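Local coordinates for protein alpha-rhamnosidase (Dictyoglomus thermophilum, PDB 6I60) that probably hydrolyses terminal non-reducing alpha-L-rhamnose residues of alpha-L-rhamnosides, acting as a glycoside hydrolase, at residues A[377-382]-A[424-429]. Sequence-based numbering, arbitrary orientation.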
ATOM      1  N   LYS A 377      14.585 -17.265  -9.949  1.00 56.46           N
ATOM      2  CA  LYS A 377      15.879 -17.846  -9.621  1.00 55.69           C
ATOM      3  C   LYS A 377      16.098 -19.061 -10.508  1.00 55.87           C
ATOM      4  O   LYS A 377      15.233 -19.940 -10.584  1.00 57.35           O
ATOM      5  CB  LYS A 377      15.956 -18.242  -8.145  1.00 58.11           C
ATOM      6  CG  LYS A 377      17.186 -19.060  -7.796  1.00 56.41           C
ATOM      7  CD  LYS A 377      17.325 -19.239  -6.296  1.00 62.54           C
ATOM      8  CE  LYS A 377      17.545 -20.698  -5.939  1.00 61.98           C
ATOM      9  NZ  LYS A 377      16.266 -21.393  -5.644  1.00 66.77           N
ATOM     10  N   ILE A 378      17.243 -19.104 -11.181  1.00 57.91           N
ATOM     11  CA  ILE A 378      17.562 -20.184 -12.105  1.00 56.05           C
ATOM     12  C   ILE A 378      18.666 -21.041 -11.502  1.00 53.23           C
ATOM     13  O   ILE A 378      19.542 -20.553 -10.780  1.00 55.99           O
ATOM     14  CB  ILE A 378      17.964 -19.644 -13.497  1.00 58.31           C
ATOM     15  CG1 ILE A 378      17.924 -20.761 -14.543  1.00 57.24           C
ATOM     16  CG2 ILE A 378      19.340 -18.982 -13.458  1.00 52.21           C
ATOM     17  CD1 ILE A 378      18.260 -20.294 -15.942  1.00 61.94           C
ATOM     18  N   LYS A 379      18.597 -22.340 -11.780  1.00 57.60           N
ATOM     19  CA  LYS A 379      19.635 -23.293 -11.407  1.00 55.49           C
ATOM     20  C   LYS A 379      20.267 -23.820 -12.687  1.00 56.69           C
ATOM     21  O   LYS A 379      19.561 -24.316 -13.570  1.00 60.21           O
ATOM     22  CB  LYS A 379      19.061 -24.439 -10.571  1.00 55.61           C
ATOM     23  CG  LYS A 379      18.326 -23.998  -9.314  1.00 60.27           C
ATOM     24  CD  LYS A 379      17.775 -25.197  -8.551  1.00 61.31           C
ATOM     25  CE  LYS A 379      17.041 -24.768  -7.290  1.00 61.60           C
ATOM     26  NZ  LYS A 379      15.682 -25.373  -7.201  1.00 61.30           N
ATOM     27  N   VAL A 380      21.587 -23.696 -12.795  1.00 57.17           N
ATOM     28  CA  VAL A 380      22.302 -24.094 -14.000  1.00 55.29           C
ATOM     29  C   VAL A 380      23.386 -25.098 -13.632  1.00 58.76           C
ATOM     30  O   VAL A 380      23.915 -25.096 -12.516  1.00 60.59           O
ATOM     31  CB  VAL A 380      22.902 -22.877 -14.741  1.00 57.70           C
ATOM     32  CG1 VAL A 380      21.900 -21.736 -14.786  1.00 49.26           C
ATOM     33  CG2 VAL A 380      24.191 -22.425 -14.081  1.00 57.88           C
ATOM     34  N   ARG A 381      23.699 -25.977 -14.586  1.00 60.63           N
ATOM     35  CA  ARG A 381      24.776 -26.958 -14.447  1.00 57.33           C
ATOM     36  C   ARG A 381      25.500 -26.999 -15.788  1.00 59.77           C
ATOM     37  O   ARG A 381      24.994 -27.581 -16.752  1.00 58.92           O
ATOM     38  CB  ARG A 381      24.244 -28.333 -14.061  1.00 51.32           C
ATOM     39  CG  ARG A 381      23.491 -28.376 -12.742  1.00 52.48           C
ATOM     40  CD  ARG A 381      22.563 -29.578 -12.682  1.00 53.91           C
ATOM     41  NE  ARG A 381      21.197 -29.197 -12.342  1.00 54.74           N
ATOM     42  CZ  ARG A 381      20.683 -29.272 -11.119  1.00 55.87           C
ATOM     43  NH1 ARG A 381      21.425 -29.718 -10.113  1.00 51.82           N
ATOM     44  NH2 ARG A 381      19.429 -28.902 -10.900  1.00 58.26           N
ATOM     45  N   THR A 382      26.672 -26.384 -15.850  1.00 61.88           N
ATOM     46  CA  THR A 382      27.305 -26.205 -17.152  1.00 65.56           C
ATOM     47  C   THR A 382      28.752 -26.672 -17.202  1.00 71.04           C
ATOM     48  O   THR A 382      29.164 -27.238 -18.220  1.00 76.77           O
ATOM     49  CB  THR A 382      27.229 -24.726 -17.568  1.00 64.06           C
ATOM     50  OG1 THR A 382      28.124 -24.486 -18.660  1.00 69.12           O
ATOM     51  CG2 THR A 382      27.599 -23.823 -16.400  1.00 65.31           C
ATOM     52  N   TYR A 424      27.485 -26.228 -10.687  1.00 62.90           N
ATOM     53  CA  TYR A 424      26.159 -25.852 -10.200  1.00 61.08           C
ATOM     54  C   TYR A 424      26.198 -24.391  -9.786  1.00 60.02           C
ATOM     55  O   TYR A 424      27.028 -24.007  -8.955  1.00 55.47           O
ATOM     56  CB  TYR A 424      25.726 -26.734  -9.026  1.00 50.97           C
ATOM     57  CG  TYR A 424      24.399 -26.327  -8.426  1.00 57.66           C
ATOM     58  CD1 TYR A 424      23.202 -26.680  -9.036  1.00 61.22           C
ATOM     59  CD2 TYR A 424      24.342 -25.580  -7.254  1.00 55.71           C
ATOM     60  CE1 TYR A 424      21.986 -26.306  -8.494  1.00 55.23           C
ATOM     61  CE2 TYR A 424      23.130 -25.202  -6.707  1.00 54.36           C
ATOM     62  CZ  TYR A 424      21.957 -25.569  -7.332  1.00 57.02           C
ATOM     63  OH  TYR A 424      20.747 -25.199  -6.794  1.00 65.66           O
ATOM     64  N   GLU A 425      25.308 -23.581 -10.359  1.00 61.59           N
ATOM     65  CA  GLU A 425      25.232 -22.164 -10.037  1.00 64.06           C
ATOM     66  C   GLU A 425      23.772 -21.744  -9.921  1.00 61.42           C
ATOM     67  O   GLU A 425      22.884 -22.351 -10.526  1.00 54.92           O
ATOM     68  CB  GLU A 425      25.939 -21.299 -11.093  1.00 61.40           C
ATOM     69  CG  GLU A 425      27.428 -21.575 -11.248  1.00 65.98           C
ATOM     70  CD  GLU A 425      27.918 -21.358 -12.669  1.00 63.90           C
ATOM     71  OE1 GLU A 425      27.815 -20.217 -13.167  1.00 59.06           O
ATOM     72  OE2 GLU A 425      28.403 -22.330 -13.288  1.00 62.85           O
ATOM     73  N   GLU A 426      23.538 -20.698  -9.132  1.00 57.79           N
ATOM     74  CA  GLU A 426      22.220 -20.102  -8.978  1.00 54.41           C
ATOM     75  C   GLU A 426      22.326 -18.597  -9.177  1.00 53.42           C
ATOM     76  O   GLU A 426      23.348 -17.985  -8.854  1.00 56.22           O
ATOM     77  CB  GLU A 426      21.617 -20.401  -7.599  1.00 58.18           C
ATOM     78  CG  GLU A 426      21.396 -21.876  -7.318  1.00 60.61           C
ATOM     79  CD  GLU A 426      20.796 -22.117  -5.949  1.00 60.54           C
ATOM     80  OE1 GLU A 426      20.715 -23.290  -5.526  1.00 61.85           O
ATOM     81  OE2 GLU A 426      20.405 -21.128  -5.294  1.00 66.04           O
ATOM     82  N   TYR A 427      21.262 -18.003  -9.712  1.00 57.95           N
ATOM     83  CA  TYR A 427      21.258 -16.567  -9.954  1.00 60.36           C
ATOM     84  C   TYR A 427      19.857 -16.004  -9.766  1.00 60.21           C
ATOM     85  O   TYR A 427      18.882 -16.574 -10.266  1.00 55.73           O
ATOM     86  CB  TYR A 427      21.761 -16.238 -11.364  1.00 56.09           C
ATOM     87  CG  TYR A 427      21.376 -14.846 -11.814  1.00 57.56           C
ATOM     88  CD1 TYR A 427      21.926 -13.725 -11.209  1.00 57.96           C
ATOM     89  CD2 TYR A 427      20.451 -14.654 -12.831  1.00 53.77           C
ATOM     90  CE1 TYR A 427      21.573 -12.453 -11.607  1.00 57.72           C
ATOM     91  CE2 TYR A 427      20.093 -13.384 -13.237  1.00 59.57           C
ATOM     92  CZ  TYR A 427      20.658 -12.286 -12.622  1.00 59.36           C
ATOM     93  OH  TYR A 427      20.307 -11.017 -13.021  1.00 58.14           O
ATOM     94  N   GLU A 428      19.770 -14.887  -9.044  1.00 61.67           N
ATOM     95  CA  GLU A 428      18.581 -14.055  -8.967  1.00 55.99           C
ATOM     96  C   GLU A 428      18.986 -12.599  -9.149  1.00 57.13           C
ATOM     97  O   GLU A 428      20.026 -12.172  -8.629  1.00 62.51           O
ATOM     98  CB  GLU A 428      17.842 -14.210  -7.626  1.00 53.23           C
ATOM     99  CG  GLU A 428      18.034 -15.539  -6.916  1.00 56.58           C
ATOM    100  CD  GLU A 428      17.335 -15.579  -5.566  1.00 66.89           C
ATOM    101  OE1 GLU A 428      17.876 -16.208  -4.630  1.00 77.09           O
ATOM    102  OE2 GLU A 428      16.247 -14.976  -5.438  1.00 56.04           O
ATOM    103  N   PRO A 429      18.202 -11.818  -9.886  1.00 59.13           N
ATOM    104  CA  PRO A 429      18.489 -10.384  -9.990  1.00 54.27           C
ATOM    105  C   PRO A 429      18.259  -9.682  -8.661  1.00 55.94           C
ATOM    106  O   PRO A 429      17.401 -10.070  -7.864  1.00 54.35           O
ATOM    107  CB  PRO A 429      17.501  -9.896 -11.058  1.00 50.55           C
ATOM    108  CG  PRO A 429      17.030 -11.134 -11.758  1.00 55.35           C
ATOM    109  CD  PRO A 429      17.073 -12.221 -10.736  1.00 57.92           C
TER
HETATM  110  O   HOH W   1      27.075 -24.738 -13.289  1.00 59.64           O
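Ile-378 and Val-380 pair with Tyr-427 and Glu-425 in an antiparallel ladder at the margin of a four-stranded sheet, where strand 425-427 is the outermost strand against 375-380. The segment axes run at 163°, and four backbone hydrogen bonds fix the register. Val-380 N to Glu-425 O, at 2.9 Å, is nearly straight, and Glu-425 N returns a bond to Val-380 O; Ile-378 and Tyr-427 form the other hydrogen-bonded pair, with Lys-379 and Glu-426 as the non-hydrogen-bonded pair between them. Both strands lie in the concanavalin-like domain of bacterial alpha-L-rhamnosidases, and side chains alternate between the sheet's faces. On one face Val-380 CG2 packs against Glu-425 CB at 3.6 Å, while Ile-378 and Val-380 also rest on Ile-389 of strand 388-394. Glu-425 OE1 is hydrogen-bonded to Tyr-417 OH and Lys-420 N, and OE2 to Gly-421 N; a water whose oxygen lies 2.7 Å from Glu-425 OE2 donates to it and to Val-380 O and accepts from Thr-382 N, bridging the strands where the ladder ends. The other face is charged. Lys-377 has CG anti to the backbone N (chi1 170°), which sets that atom 3.7 Å from Glu-428 CG; its NZ stays 4.2 Å from Glu-426 OE2, beyond a salt bridge, and forms one with Glu-454 of strand 453-458 instead. An alanine here would remove the aliphatic chain beside Glu-428 and probably leave Glu-454 with Lys-379 alone of its two lysine partners. Farther along, Tyr-424 lies beside Lys-379, whose CB is 4.0 Å from Tyr-424 CE1, and a face of the Arg-381 guanidinium meets Tyr-424 CD1, the two planes 46° apart.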